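Local coordinates for FAD:protein FMN transferase (Pseudomonas stutzeri ATCC 14405 = CCUG 16156, PDB 5MGY) that matures the NosR protein required for nitrous oxide reduction, probably by magnesium-dependent transfer of FMN from FAD to a threonine side chain, at residues 24-29 / 174-179; 102-107 / 150-155; 109-114 / 241-246; 186-191 / 265-270; 294-299 / 309-314. All coordinates share one frame; numbering follows the deposited sequence.

Interaction 1: 24-29 / 174-179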
# COMPACT_ATOMS: atom_id res chain seq x y z
N VAL A 24 -6.44 13.29 -8.72
CA VAL A 24 -7.78 13.32 -8.19
C VAL A 24 -8.69 13.72 -9.33
O VAL A 24 -8.39 14.61 -10.11
CB VAL A 24 -7.89 14.36 -7.06
CG1 VAL A 24 -9.32 14.46 -6.52
CG2 VAL A 24 -6.95 13.99 -5.92
N LYS A 25 -9.81 13.05 -9.40
CA LYS A 25 -10.87 13.41 -10.28
C LYS A 25 -12.17 13.43 -9.51
O LYS A 25 -12.42 12.57 -8.70
CB LYS A 25 -10.98 12.37 -11.39
CG LYS A 25 -9.78 12.31 -12.36
CD LYS A 25 -10.09 11.32 -13.46
CE LYS A 25 -8.91 11.13 -14.36
NZ LYS A 25 -9.28 10.24 -15.51
N TYR A 26 -13.01 14.42 -9.76
CA TYR A 26 -14.26 14.53 -9.05
C TYR A 26 -15.32 15.30 -9.81
O TYR A 26 -15.02 16.12 -10.68
CB TYR A 26 -14.04 15.17 -7.69
CG TYR A 26 -13.77 16.66 -7.71
CD1 TYR A 26 -12.53 17.18 -8.15
CD2 TYR A 26 -14.73 17.56 -7.25
CE1 TYR A 26 -12.29 18.54 -8.14
CE2 TYR A 26 -14.48 18.93 -7.26
CZ TYR A 26 -13.28 19.42 -7.71
OH TYR A 26 -13.09 20.75 -7.71
N VAL A 27 -16.56 15.04 -9.43
CA VAL A 27 -17.67 15.75 -10.01
C VAL A 27 -17.90 16.93 -9.13
O VAL A 27 -18.05 16.81 -7.94
CB VAL A 27 -18.94 14.89 -10.03
CG1 VAL A 27 -20.11 15.64 -10.61
CG2 VAL A 27 -18.70 13.65 -10.84
N ARG A 28 -17.94 18.09 -9.74
CA ARG A 28 -18.26 19.30 -9.04
C ARG A 28 -19.66 19.82 -9.37
O ARG A 28 -19.92 20.15 -10.51
CB ARG A 28 -17.26 20.30 -9.46
CG ARG A 28 -17.28 21.53 -8.61
CD ARG A 28 -16.70 22.55 -9.50
NE ARG A 28 -16.25 23.76 -8.94
CZ ARG A 28 -16.04 24.78 -9.75
NH1 ARG A 28 -16.27 24.67 -11.05
NH2 ARG A 28 -15.55 25.90 -9.29
N SER A 29 -20.50 19.93 -8.36
CA SER A 29 -21.81 20.53 -8.48
C SER A 29 -21.76 22.03 -8.15
O SER A 29 -20.73 22.53 -7.76
CB SER A 29 -22.75 19.80 -7.57
OG SER A 29 -22.07 19.64 -6.37
N LEU A 174 -16.17 18.02 2.54
CA LEU A 174 -16.45 19.19 1.71
C LEU A 174 -17.58 18.98 0.71
O LEU A 174 -17.67 19.72 -0.25
CB LEU A 174 -15.19 19.59 0.94
CG LEU A 174 -14.01 20.06 1.77
CD1 LEU A 174 -12.85 20.41 0.87
CD2 LEU A 174 -14.34 21.26 2.63
N GLY A 175 -18.45 17.99 0.90
CA GLY A 175 -19.65 17.85 0.05
C GLY A 175 -19.58 17.00 -1.21
O GLY A 175 -20.63 16.71 -1.77
N VAL A 176 -18.37 16.57 -1.64
CA VAL A 176 -18.17 15.82 -2.91
C VAL A 176 -18.73 14.40 -2.78
O VAL A 176 -18.60 13.74 -1.77
CB VAL A 176 -16.67 15.77 -3.29
CG1 VAL A 176 -16.42 14.99 -4.57
CG2 VAL A 176 -16.10 17.18 -3.43
N GLN A 177 -19.39 13.95 -3.82
CA GLN A 177 -20.02 12.65 -3.77
C GLN A 177 -19.39 11.65 -4.71
O GLN A 177 -19.36 10.48 -4.40
CB GLN A 177 -21.51 12.76 -4.08
CG GLN A 177 -22.33 13.09 -2.85
CD GLN A 177 -23.80 13.33 -3.20
OE1 GLN A 177 -24.71 12.56 -2.82
NE2 GLN A 177 -24.04 14.39 -3.95
N SER A 178 -18.90 12.12 -5.84
CA SER A 178 -18.39 11.24 -6.83
C SER A 178 -16.97 11.66 -7.15
O SER A 178 -16.71 12.84 -7.38
CB SER A 178 -19.30 11.28 -8.02
OG SER A 178 -18.67 10.60 -9.04
N TYR A 179 -16.04 10.69 -7.17
CA TYR A 179 -14.58 10.97 -7.22
C TYR A 179 -13.76 9.70 -7.57
O TYR A 179 -14.23 8.57 -7.39
CB TYR A 179 -14.10 11.54 -5.87
CG TYR A 179 -14.42 10.62 -4.77
CD1 TYR A 179 -13.64 9.52 -4.54
CD2 TYR A 179 -15.55 10.81 -3.96
CE1 TYR A 179 -13.95 8.59 -3.55
CE2 TYR A 179 -15.88 9.90 -2.94
CZ TYR A 179 -15.07 8.77 -2.74
OH TYR A 179 -15.32 7.79 -1.76
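Val27 N donates to Ser178 O over 3.0 Å, a nearly straight bond (169° at the hydrogen) that ties residues 24-29 to residues 174-179. Beside it Tyr26 and Tyr179 form an antiparallel non-hydrogen-bonded pair, their CA atoms 4.0 Å apart. Weaker CA-H...O contacts flank the pair: Tyr179 CA lies 3.1 Å from Lys25 O, and Tyr26 CA turns its hydrogen to Ser178 O, which thus receives an N-H and a C-H from the same strand. Here strand 179-183 begins its run against strand 21-28 in the antiparallel sheet of the ApbE fold, and Lys25 continues the pairing through its backbone bonding with Leu180. The incoming chain has just left helix 159-173 through a Schellman motif, with Gly175 at positive phi as the C-prime residue, and Val176 follows at once against the strand. Apolar contact is made on the face that carries both tyrosines. Tyr26 CB touches Val176 CG1 at 3.9 Å, and the two side chains cross at about a right angle. Tyr26 CB also meets Tyr179 CB at 4.1 Å, but the rings diverge: Tyr26 packs on Leu38 of helix 35-53, Tyr179 on Ile168 and Leu171 of helix 159-173. On the other face Val27 CG2, anti to the carbonyl carbon and beside the backbone N, is thereby turned to Ser178, 3.5 Å from OG and 3.7 Å from CB. The buried hydroxyls find partners outside the contact, Tyr26 OH at Pro33 O and Ser178 OG at both Arg192 O and Trp199 NE1.

Interaction 2: 102-107 / 150-155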
# COMPACT_ATOMS: atom_id res chain seq x y z
N LEU A 102 10.55 -3.85 9.46
CA LEU A 102 11.63 -4.42 8.66
C LEU A 102 12.75 -3.45 8.34
O LEU A 102 13.71 -3.84 7.68
CB LEU A 102 11.06 -5.01 7.37
CG LEU A 102 10.49 -6.43 7.44
CD1 LEU A 102 10.01 -6.88 8.81
CD2 LEU A 102 9.34 -6.51 6.45
N GLU A 103 12.65 -2.22 8.81
CA GLU A 103 13.63 -1.22 8.37
C GLU A 103 15.10 -1.62 8.53
O GLU A 103 15.89 -1.31 7.66
CB GLU A 103 13.34 0.16 9.01
CG GLU A 103 14.27 1.31 8.61
CD GLU A 103 13.75 2.32 7.58
OE1 GLU A 103 12.97 2.03 6.62
OE2 GLU A 103 14.22 3.45 7.72
N PRO A 104 15.45 -2.33 9.63
CA PRO A 104 16.82 -2.81 9.76
C PRO A 104 17.19 -3.86 8.75
O PRO A 104 18.35 -3.92 8.37
CB PRO A 104 16.86 -3.40 11.16
CG PRO A 104 15.73 -2.72 11.89
CD PRO A 104 14.66 -2.62 10.84
N LEU A 105 16.26 -4.69 8.30
CA LEU A 105 16.61 -5.66 7.28
C LEU A 105 16.62 -4.96 5.94
O LEU A 105 17.42 -5.30 5.06
CB LEU A 105 15.65 -6.84 7.25
CG LEU A 105 15.67 -7.74 8.46
CD1 LEU A 105 14.40 -8.57 8.47
CD2 LEU A 105 16.88 -8.62 8.42
N LEU A 106 15.76 -3.97 5.76
CA LEU A 106 15.81 -3.17 4.52
C LEU A 106 17.16 -2.43 4.40
O LEU A 106 17.86 -2.59 3.39
CB LEU A 106 14.62 -2.16 4.40
CG LEU A 106 13.16 -2.63 4.22
CD1 LEU A 106 12.20 -1.42 4.32
CD2 LEU A 106 12.98 -3.43 2.93
N ASN A 107 17.55 -1.64 5.40
CA ASN A 107 18.86 -0.97 5.40
C ASN A 107 20.03 -1.93 5.30
O ASN A 107 21.03 -1.58 4.72
CB ASN A 107 19.02 -0.04 6.60
CG ASN A 107 18.15 1.22 6.48
OD1 ASN A 107 17.82 1.68 5.38
ND2 ASN A 107 17.77 1.79 7.61
N ALA A 150 15.31 -2.52 19.78
CA ALA A 150 15.62 -1.30 18.97
C ALA A 150 14.93 -1.28 17.63
O ALA A 150 15.62 -1.26 16.60
CB ALA A 150 17.14 -1.10 18.74
N LEU A 151 13.60 -1.22 17.66
CA LEU A 151 12.77 -1.22 16.42
C LEU A 151 12.96 -0.01 15.51
O LEU A 151 13.05 1.15 15.96
CB LEU A 151 11.26 -1.30 16.74
CG LEU A 151 10.73 -2.60 17.39
CD1 LEU A 151 9.24 -2.51 17.63
CD2 LEU A 151 11.06 -3.82 16.56
N GLN A 152 12.97 -0.30 14.23
CA GLN A 152 12.85 0.76 13.27
C GLN A 152 11.62 0.50 12.38
O GLN A 152 11.52 -0.55 11.73
CB GLN A 152 14.14 0.88 12.52
CG GLN A 152 15.28 1.08 13.48
CD GLN A 152 16.50 1.64 12.77
OE1 GLN A 152 17.15 0.96 11.97
NE2 GLN A 152 16.79 2.92 13.03
N LEU A 153 10.69 1.45 12.41
CA LEU A 153 9.47 1.37 11.67
C LEU A 153 9.59 1.89 10.28
O LEU A 153 10.47 2.70 9.97
CB LEU A 153 8.39 2.12 12.40
CG LEU A 153 8.14 1.63 13.84
CD1 LEU A 153 6.90 2.29 14.45
CD2 LEU A 153 8.04 0.13 13.91
N ASP A 154 8.74 1.36 9.41
CA ASP A 154 8.59 1.79 8.00
C ASP A 154 7.11 1.57 7.61
O ASP A 154 6.56 0.48 7.75
CB ASP A 154 9.50 0.99 7.05
CG ASP A 154 9.54 1.58 5.63
OD1 ASP A 154 10.64 1.78 5.02
OD2 ASP A 154 8.46 1.88 5.12
N PHE A 155 6.49 2.61 7.09
CA PHE A 155 5.09 2.60 6.89
C PHE A 155 4.71 2.46 5.42
O PHE A 155 3.53 2.56 5.07
CB PHE A 155 4.48 3.91 7.51
CG PHE A 155 4.38 3.85 9.02
CD1 PHE A 155 3.42 3.05 9.65
CD2 PHE A 155 5.26 4.57 9.79
CE1 PHE A 155 3.38 2.97 11.03
CE2 PHE A 155 5.22 4.50 11.16
CZ PHE A 155 4.28 3.69 11.79
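The carboxylates of Glu103 and Asp154 meet with their planes turned 67° apart, Glu103 OE1 being modelled 2.8 Å from Asp154 OD1. Both atoms are acceptors, so this is an approach of like charges and not a hydrogen bond; its exact length is doubtful at this resolution. On the other side of the Asp154 carboxylate plane from OE1 stands Leu106 CD1, 3.6 Å from Asp154 OD1, while Asp154 OD2 accepts from Asn156 N. The side chain of Asp154 comes within about 6 Å of that of Ser157, a magnesium ligand. The third flat group, the amide of Gln152, is turned 85° against the Glu103 carboxylate; its OE1 lies 3.9 Å from Pro104 CG, and NE2 makes a weak bond to Asn66 O. Aliphatic carbons pack between these polar ends. Glu103 CB sits 3.3 Å from Gln152 O and 3.7 Å from Gln152 CB, and Pro104 CD also touches Gln152 CB. Glu103 CG is anti to the backbone N (chi1 -179°) and lies 3.9 Å from Gln152 CB; the bend at chi2 turns CD toward Asp154. An alanine here would probably leave Gln152 CB without the CG that packs on it and open a gap beside Asp154 and Pro113. The contact joins the first turn of helix 103-108 to the extended segment between strand 144-147 and helix 159-173. Behind that segment Leu153 packs on Val62 and Phe65 of helix 61-67, and Phe155 on helix 78-93.

Interaction 3: 109-114 / 241-246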
# COMPACT_ATOMS: atom_id res chain seq x y z
N TRP A 109 19.87 -4.88 3.54
CA TRP A 109 19.93 -5.37 2.17
C TRP A 109 20.02 -4.22 1.13
O TRP A 109 19.83 -4.45 -0.06
CB TRP A 109 18.74 -6.33 1.88
CG TRP A 109 18.79 -7.77 2.51
CD1 TRP A 109 18.24 -8.16 3.69
CD2 TRP A 109 19.33 -8.94 1.93
NE1 TRP A 109 18.44 -9.50 3.91
CE2 TRP A 109 19.12 -10.01 2.84
CE3 TRP A 109 19.97 -9.21 0.73
CZ2 TRP A 109 19.54 -11.33 2.59
CZ3 TRP A 109 20.44 -10.52 0.49
CH2 TRP A 109 20.20 -11.56 1.42
N GLY A 110 20.28 -2.98 1.56
CA GLY A 110 20.42 -1.84 0.63
C GLY A 110 19.13 -1.20 0.06
O GLY A 110 19.16 -0.25 -0.72
N PHE A 111 17.98 -1.74 0.44
CA PHE A 111 16.71 -1.32 -0.16
C PHE A 111 16.08 -0.11 0.54
O PHE A 111 14.99 0.30 0.15
CB PHE A 111 15.71 -2.49 -0.17
CG PHE A 111 16.29 -3.81 -0.68
CD1 PHE A 111 17.18 -3.88 -1.76
CD2 PHE A 111 15.90 -4.99 -0.10
CE1 PHE A 111 17.68 -5.10 -2.22
CE2 PHE A 111 16.39 -6.22 -0.56
CZ PHE A 111 17.27 -6.28 -1.61
N GLY A 112 16.76 0.46 1.53
CA GLY A 112 16.14 1.44 2.42
C GLY A 112 16.62 2.85 2.15
O GLY A 112 17.32 3.10 1.17
N PRO A 113 16.23 3.82 3.01
CA PRO A 113 16.70 5.25 2.91
C PRO A 113 18.17 5.55 3.20
O PRO A 113 18.69 6.53 2.70
CB PRO A 113 15.81 5.99 3.92
CG PRO A 113 15.29 4.91 4.85
CD PRO A 113 15.18 3.65 4.04
N GLN A 114 18.80 4.71 4.02
CA GLN A 114 20.23 4.83 4.38
C GLN A 114 20.94 3.64 3.77
O GLN A 114 21.73 2.95 4.41
CB GLN A 114 20.42 4.81 5.90
CG GLN A 114 20.33 6.17 6.58
CD GLN A 114 18.88 6.69 6.67
OE1 GLN A 114 18.08 6.29 7.52
NE2 GLN A 114 18.54 7.56 5.78
N TYR A 241 15.15 -11.88 -8.26
CA TYR A 241 15.56 -10.61 -7.63
C TYR A 241 14.36 -9.66 -7.31
O TYR A 241 13.56 -9.31 -8.18
CB TYR A 241 16.58 -9.88 -8.53
CG TYR A 241 17.31 -8.83 -7.76
CD1 TYR A 241 18.57 -9.11 -7.19
CD2 TYR A 241 16.73 -7.54 -7.59
CE1 TYR A 241 19.21 -8.12 -6.43
CE2 TYR A 241 17.32 -6.55 -6.84
CZ TYR A 241 18.54 -6.81 -6.27
OH TYR A 241 19.09 -5.77 -5.57
N SER A 242 14.22 -9.28 -6.04
CA SER A 242 13.19 -8.32 -5.64
C SER A 242 13.58 -7.61 -4.35
O SER A 242 14.47 -8.04 -3.62
CB SER A 242 11.83 -8.98 -5.48
OG SER A 242 11.64 -9.50 -4.18
N HIS A 243 12.89 -6.52 -4.08
CA HIS A 243 13.06 -5.74 -2.87
C HIS A 243 12.08 -6.19 -1.76
O HIS A 243 12.00 -5.56 -0.71
CB HIS A 243 12.94 -4.22 -3.18
CG HIS A 243 14.18 -3.63 -3.80
ND1 HIS A 243 14.44 -2.27 -3.81
CD2 HIS A 243 15.25 -4.21 -4.41
CE1 HIS A 243 15.60 -2.03 -4.40
NE2 HIS A 243 16.12 -3.20 -4.78
N THR A 244 11.36 -7.29 -1.95
CA THR A 244 10.44 -7.74 -0.93
C THR A 244 11.11 -8.83 -0.06
O THR A 244 11.67 -9.80 -0.56
CB THR A 244 9.13 -8.25 -1.54
OG1 THR A 244 8.69 -7.32 -2.53
CG2 THR A 244 8.04 -8.37 -0.47
N LEU A 245 11.02 -8.65 1.26
CA LEU A 245 11.66 -9.54 2.23
C LEU A 245 10.65 -10.38 2.98
O LEU A 245 9.61 -9.85 3.33
CB LEU A 245 12.40 -8.69 3.27
CG LEU A 245 13.51 -7.81 2.70
CD1 LEU A 245 13.87 -6.73 3.70
CD2 LEU A 245 14.71 -8.67 2.37
N ASP A 246 10.95 -11.65 3.24
CA ASP A 246 10.15 -12.40 4.19
C ASP A 246 10.49 -11.91 5.62
O ASP A 246 11.67 -11.90 6.00
CB ASP A 246 10.36 -13.89 4.09
CG ASP A 246 9.30 -14.67 4.85
OD1 ASP A 246 8.45 -15.32 4.20
OD2 ASP A 246 9.29 -14.59 6.10
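Phe111 and His243 carry the tight part of this contact, an offset stack with ring centroids 4.0 Å apart and planes 24° from parallel. Phe111 CD1 lies over the centre of the imidazole. In return His243 CA directs its C-H onto the Phe111 ring face, 4.2 Å from the centroid, while Trp109 O lies over the opposite face toward the rim. Looser contacts line the edge of the same ring: Tyr241 OH is 3.7 Å from Phe111 CE1, and Leu245 CD2 is 4.2 Å from Phe111 CE2. That methyl also stands over the face of the five-membered ring of Trp109, a CH-pi contact closest at Trp109 CD1 (3.8 Å). Close as it is, the stack lies on the solvent side: His243 is exposed and touches a crystal neighbour, so that its position may partly reflect the lattice. Leu245, by contrast, is buried against Leu105 and Leu106 of helix 103-108. No hydrogen bond crosses between the two segments. Within residues 241-246, Ser242 OG accepts from Thr244 N at 3.2 Å, an ST turn that folds the chain just beside the stack. The arrangement is an offset aromatic stack joining two irregular loops, one after helix 103-108 and one before strand 257-264, with the Leu245 side chain about 9 Å from that of the magnesium ligand Thr275.

Interaction 4: 186-191 / 265-270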
# COMPACT_ATOMS: atom_id res chain seq x y z
N GLU A 186 -2.08 3.26 -5.72
CA GLU A 186 -3.27 2.97 -4.90
C GLU A 186 -4.38 3.94 -5.28
O GLU A 186 -4.14 5.10 -5.54
CB GLU A 186 -2.98 3.11 -3.38
CG GLU A 186 -2.30 1.92 -2.76
CD GLU A 186 -0.95 1.61 -3.36
OE1 GLU A 186 -0.27 2.57 -3.76
OE2 GLU A 186 -0.56 0.40 -3.42
N LEU A 187 -5.61 3.44 -5.29
CA LEU A 187 -6.74 4.27 -5.59
C LEU A 187 -8.04 3.76 -5.10
O LEU A 187 -8.20 2.59 -4.76
CB LEU A 187 -6.82 4.53 -7.08
CG LEU A 187 -7.08 3.45 -8.12
CD1 LEU A 187 -8.54 2.99 -8.15
CD2 LEU A 187 -6.69 4.00 -9.51
N LYS A 188 -9.00 4.67 -5.09
CA LYS A 188 -10.37 4.36 -4.76
C LYS A 188 -11.34 5.32 -5.50
O LYS A 188 -11.04 6.47 -5.76
CB LYS A 188 -10.53 4.41 -3.26
CG LYS A 188 -11.93 4.13 -2.78
CD LYS A 188 -12.03 4.00 -1.27
CE LYS A 188 -13.51 3.86 -0.90
NZ LYS A 188 -13.93 3.89 0.50
N ALA A 189 -12.50 4.81 -5.84
CA ALA A 189 -13.48 5.64 -6.46
C ALA A 189 -14.85 5.33 -5.92
O ALA A 189 -15.10 4.22 -5.44
CB ALA A 189 -13.45 5.44 -7.97
N GLU A 190 -15.73 6.32 -6.07
CA GLU A 190 -17.13 6.22 -5.63
C GLU A 190 -18.04 7.10 -6.44
O GLU A 190 -17.59 8.00 -7.12
CB GLU A 190 -17.22 6.60 -4.18
CG GLU A 190 -18.53 6.27 -3.53
CD GLU A 190 -18.38 6.01 -2.07
OE1 GLU A 190 -19.42 5.70 -1.48
OE2 GLU A 190 -17.25 6.13 -1.50
N GLY A 191 -19.32 6.80 -6.40
CA GLY A 191 -20.30 7.50 -7.20
C GLY A 191 -20.23 7.15 -8.67
O GLY A 191 -19.63 6.15 -9.07
N LYS A 265 -12.83 -2.20 0.58
CA LYS A 265 -13.44 -0.90 0.83
C LYS A 265 -12.47 0.10 1.49
O LYS A 265 -12.55 1.28 1.25
CB LYS A 265 -14.72 -1.03 1.63
CG LYS A 265 -14.47 -1.30 3.05
CD LYS A 265 -15.63 -1.95 3.76
CE LYS A 265 -15.05 -2.71 4.98
NZ LYS A 265 -16.17 -3.21 5.81
N SER A 266 -11.57 -0.41 2.28
CA SER A 266 -10.51 0.41 2.84
C SER A 266 -9.31 0.27 1.95
O SER A 266 -8.76 -0.82 1.84
CB SER A 266 -10.18 -0.10 4.23
OG SER A 266 -8.96 0.40 4.62
N THR A 267 -8.91 1.36 1.30
CA THR A 267 -7.69 1.37 0.49
C THR A 267 -6.43 1.12 1.34
O THR A 267 -5.42 0.69 0.83
CB THR A 267 -7.57 2.76 -0.14
OG1 THR A 267 -8.85 3.14 -0.62
CG2 THR A 267 -6.61 2.78 -1.25
N LEU A 268 -6.48 1.45 2.63
CA LEU A 268 -5.37 1.17 3.54
C LEU A 268 -5.16 -0.36 3.58
O LEU A 268 -4.05 -0.87 3.29
CB LEU A 268 -5.69 1.75 4.94
CG LEU A 268 -4.57 1.72 5.99
CD1 LEU A 268 -4.87 2.57 7.21
CD2 LEU A 268 -4.21 0.30 6.40
N ARG A 269 -6.22 -1.07 3.93
CA ARG A 269 -6.28 -2.56 3.89
C ARG A 269 -5.84 -3.19 2.56
O ARG A 269 -5.03 -4.12 2.57
CB ARG A 269 -7.68 -3.08 4.35
CG ARG A 269 -7.78 -2.85 5.86
CD ARG A 269 -8.68 -3.73 6.68
NE ARG A 269 -8.40 -5.18 6.64
CZ ARG A 269 -7.59 -5.86 7.43
NH1 ARG A 269 -7.51 -7.17 7.31
NH2 ARG A 269 -6.82 -5.26 8.32
N ALA A 270 -6.28 -2.63 1.45
CA ALA A 270 -5.81 -3.14 0.17
C ALA A 270 -4.30 -3.01 0.01
O ALA A 270 -3.67 -3.87 -0.53
CB ALA A 270 -6.53 -2.46 -1.01
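Lys188 holds CG anti to its backbone N (chi1 178°) and runs fully extended beyond it, which carries NZ from the strand to Lys265 O, the carbonyl just before the N-cap of helix 267-292. The bond measures 3.0 Å between NZ and that oxygen and lies in the carbonyl plane, with 156° at the acceptor. On the way the chain passes Thr267, whose OG1 is anti to the carbonyl carbon and sits 3.4 Å from Lys188 CD. The hydroxyl is hydrogen-bonded to Asp165 OD1; Lys188 CB and CD pass it at van der Waals distance, the two side chains crossing at a slant. Thr267 CG2 meets the strand one residue earlier, 3.9 Å from Leu187 O, and is 4.2 Å from Glu186 CB. Ser266 caps the helix: its OG accepts from Arg269 N at 3.2 Å, nearly straight at 171°, and Asp165 OD2 takes the N-H of Leu268. The helix start is thereby set against strand 186-190 close to the metal site. One turn on comes the magnesium ligand Asp271, and the side chain of Glu186, bonded through OE2 to Ser225 OG, is about 5 Å from the ion. An ammonium group beside a helix N-terminus would by itself be unfavourable; the Lys265 carbonyl it binds and the carboxylate of Asp165 at the helix start are likely to offset that charge.

Interaction 5: 294-299 / 309-314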
# COMPACT_ATOMS: atom_id res chain seq x y z
N ILE A 294 -10.60 -12.46 0.72
CA ILE A 294 -10.07 -11.28 0.13
C ILE A 294 -10.36 -11.34 -1.37
O ILE A 294 -10.23 -12.39 -1.98
CB ILE A 294 -8.56 -11.19 0.36
CG1 ILE A 294 -8.30 -11.08 1.86
CG2 ILE A 294 -7.98 -10.00 -0.40
CD1 ILE A 294 -6.83 -11.26 2.24
N ALA A 295 -10.77 -10.20 -1.93
CA ALA A 295 -10.87 -10.09 -3.34
C ALA A 295 -9.47 -9.77 -3.89
O ALA A 295 -8.90 -8.70 -3.61
CB ALA A 295 -11.88 -9.03 -3.72
N ALA A 296 -8.89 -10.71 -4.63
CA ALA A 296 -7.54 -10.54 -5.14
C ALA A 296 -7.35 -11.19 -6.52
O ALA A 296 -8.02 -12.18 -6.83
CB ALA A 296 -6.55 -11.13 -4.15
N PHE A 297 -6.39 -10.68 -7.29
CA PHE A 297 -6.09 -11.11 -8.65
C PHE A 297 -4.57 -11.23 -8.76
O PHE A 297 -3.87 -10.21 -8.77
CB PHE A 297 -6.62 -10.06 -9.63
CG PHE A 297 -6.40 -10.38 -11.08
CD1 PHE A 297 -7.44 -11.00 -11.81
CD2 PHE A 297 -5.21 -10.03 -11.74
CE1 PHE A 297 -7.29 -11.28 -13.16
CE2 PHE A 297 -5.07 -10.31 -13.09
CZ PHE A 297 -6.10 -10.96 -13.80
N PHE A 298 -4.07 -12.45 -8.85
CA PHE A 298 -2.65 -12.75 -8.89
C PHE A 298 -2.03 -12.85 -10.29
O PHE A 298 -2.69 -13.27 -11.19
CB PHE A 298 -2.44 -14.09 -8.23
CG PHE A 298 -2.77 -14.12 -6.80
CD1 PHE A 298 -1.77 -14.26 -5.85
CD2 PHE A 298 -4.07 -14.01 -6.38
CE1 PHE A 298 -2.07 -14.28 -4.50
CE2 PHE A 298 -4.37 -14.03 -5.03
CZ PHE A 298 -3.37 -14.17 -4.09
N VAL A 299 -0.77 -12.44 -10.47
CA VAL A 299 -0.07 -12.64 -11.72
C VAL A 299 1.20 -13.43 -11.46
O VAL A 299 2.21 -12.91 -10.99
CB VAL A 299 0.25 -11.33 -12.46
CG1 VAL A 299 0.85 -11.63 -13.82
CG2 VAL A 299 -1.04 -10.58 -12.71
N THR A 309 -4.74 -15.64 -11.66
CA THR A 309 -5.67 -16.36 -10.80
C THR A 309 -6.41 -15.33 -9.96
O THR A 309 -5.83 -14.39 -9.48
CB THR A 309 -4.89 -17.39 -9.93
OG1 THR A 309 -3.78 -17.92 -10.68
CG2 THR A 309 -5.84 -18.50 -9.43
N SER A 310 -7.69 -15.50 -9.82
CA SER A 310 -8.55 -14.59 -9.11
C SER A 310 -9.12 -15.39 -7.93
O SER A 310 -9.03 -16.58 -7.94
CB SER A 310 -9.64 -14.00 -10.07
OG SER A 310 -10.66 -14.94 -10.44
N THR A 311 -9.62 -14.75 -6.90
CA THR A 311 -10.20 -15.47 -5.80
C THR A 311 -11.66 -15.55 -6.03
O THR A 311 -12.19 -15.00 -6.98
CB THR A 311 -9.95 -14.77 -4.44
OG1 THR A 311 -10.64 -13.51 -4.41
CG2 THR A 311 -8.43 -14.59 -4.21
N LYS A 312 -12.28 -16.25 -5.11
CA LYS A 312 -13.71 -16.38 -5.03
C LYS A 312 -14.42 -15.06 -4.78
O LYS A 312 -15.37 -14.75 -5.48
CB LYS A 312 -13.99 -17.36 -3.91
CG LYS A 312 -15.44 -17.71 -3.69
CD LYS A 312 -15.58 -18.71 -2.54
CE LYS A 312 -14.82 -20.01 -2.81
NZ LYS A 312 -15.19 -21.08 -1.86
N ALA A 313 -13.94 -14.30 -3.79
CA ALA A 313 -14.52 -12.98 -3.45
C ALA A 313 -14.39 -12.02 -4.63
O ALA A 313 -15.31 -11.24 -4.89
CB ALA A 313 -13.88 -12.39 -2.19
N PHE A 314 -13.26 -12.08 -5.33
CA PHE A 314 -13.06 -11.27 -6.53
C PHE A 314 -14.05 -11.62 -7.63
O PHE A 314 -14.51 -10.74 -8.36
CB PHE A 314 -11.65 -11.47 -7.06
CG PHE A 314 -11.31 -10.66 -8.28
CD1 PHE A 314 -11.64 -11.10 -9.55
CD2 PHE A 314 -10.60 -9.49 -8.15
CE1 PHE A 314 -11.28 -10.35 -10.68
CE2 PHE A 314 -10.23 -8.73 -9.25
CZ PHE A 314 -10.58 -9.15 -10.53
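Phe297, on a beta hairpin of strands 295-301 and 306-310 at the edge of the sheet, meets Phe314 of helix 312-318, which follows directly. The two rings lean on each other obliquely, planes 40° apart and centroids 5.6 Å, with Phe297 CD1 meeting Phe314 CZ at 3.9 Å; both rings also reach Ile203 of strand 199-205. Phe314 CG, anti to its backbone N (chi1 -179°), is set against Ala296 O, and from there the ring runs on to Phe297. Phe298 points to the other face of the hairpin, with Thr309 O in plane at its ring edge and Thr311 CG2 4.2 Å from CE2. Phe298 and Thr309 are the hydrogen-bonded pair, Phe298 N reaching Thr309 O at 2.7 Å and Thr309 N bonding back to Phe298 O. Where the second strand ends, Ala295 CB packs against Phe314 CB at 4.1 Å, and Ala313 CB lies close by. Thr311 is the N-cap residue: OG1 gives its proton to a lone pair of Ile294 O at 2.7 Å and accepts from Phe314 N at 3.1 Å. An alanine at Thr311 would probably leave Ile294 O and Phe314 N without these partners and the Phe298 ring edge without its methyl neighbour. The turn into the helix is also held by backbone: Thr311 N donates to Ala296 O over 3.0 Å, nearly along the C=O axis but bent to 135° at the hydrogen.

Interactions 1, 4 and 5 all belong to the antiparallel sheet and are buried; interaction 2 is partly buried, and interaction 3 lies at the surface. Interactions 1 and 4 adjoin through neighbouring strands, with Tyr179 OH 2.6 Å from Glu190 OE2, a probable hydrogen bond. Interaction 5 serves the far edge of the sheet, about 29 Å from interaction 1 between centres. Strand pairing dominates 1 and 5, whereas 4 sets a helix start on a strand by a lysine bond. Across the chain's centre from 1 and 4, interactions 2 and 3 share the region of helix 103-108, Leu106 O lying 3.1 Å from Phe111 N; acidic and aliphatic contacts in 2 give way to aromatic stacking in 3.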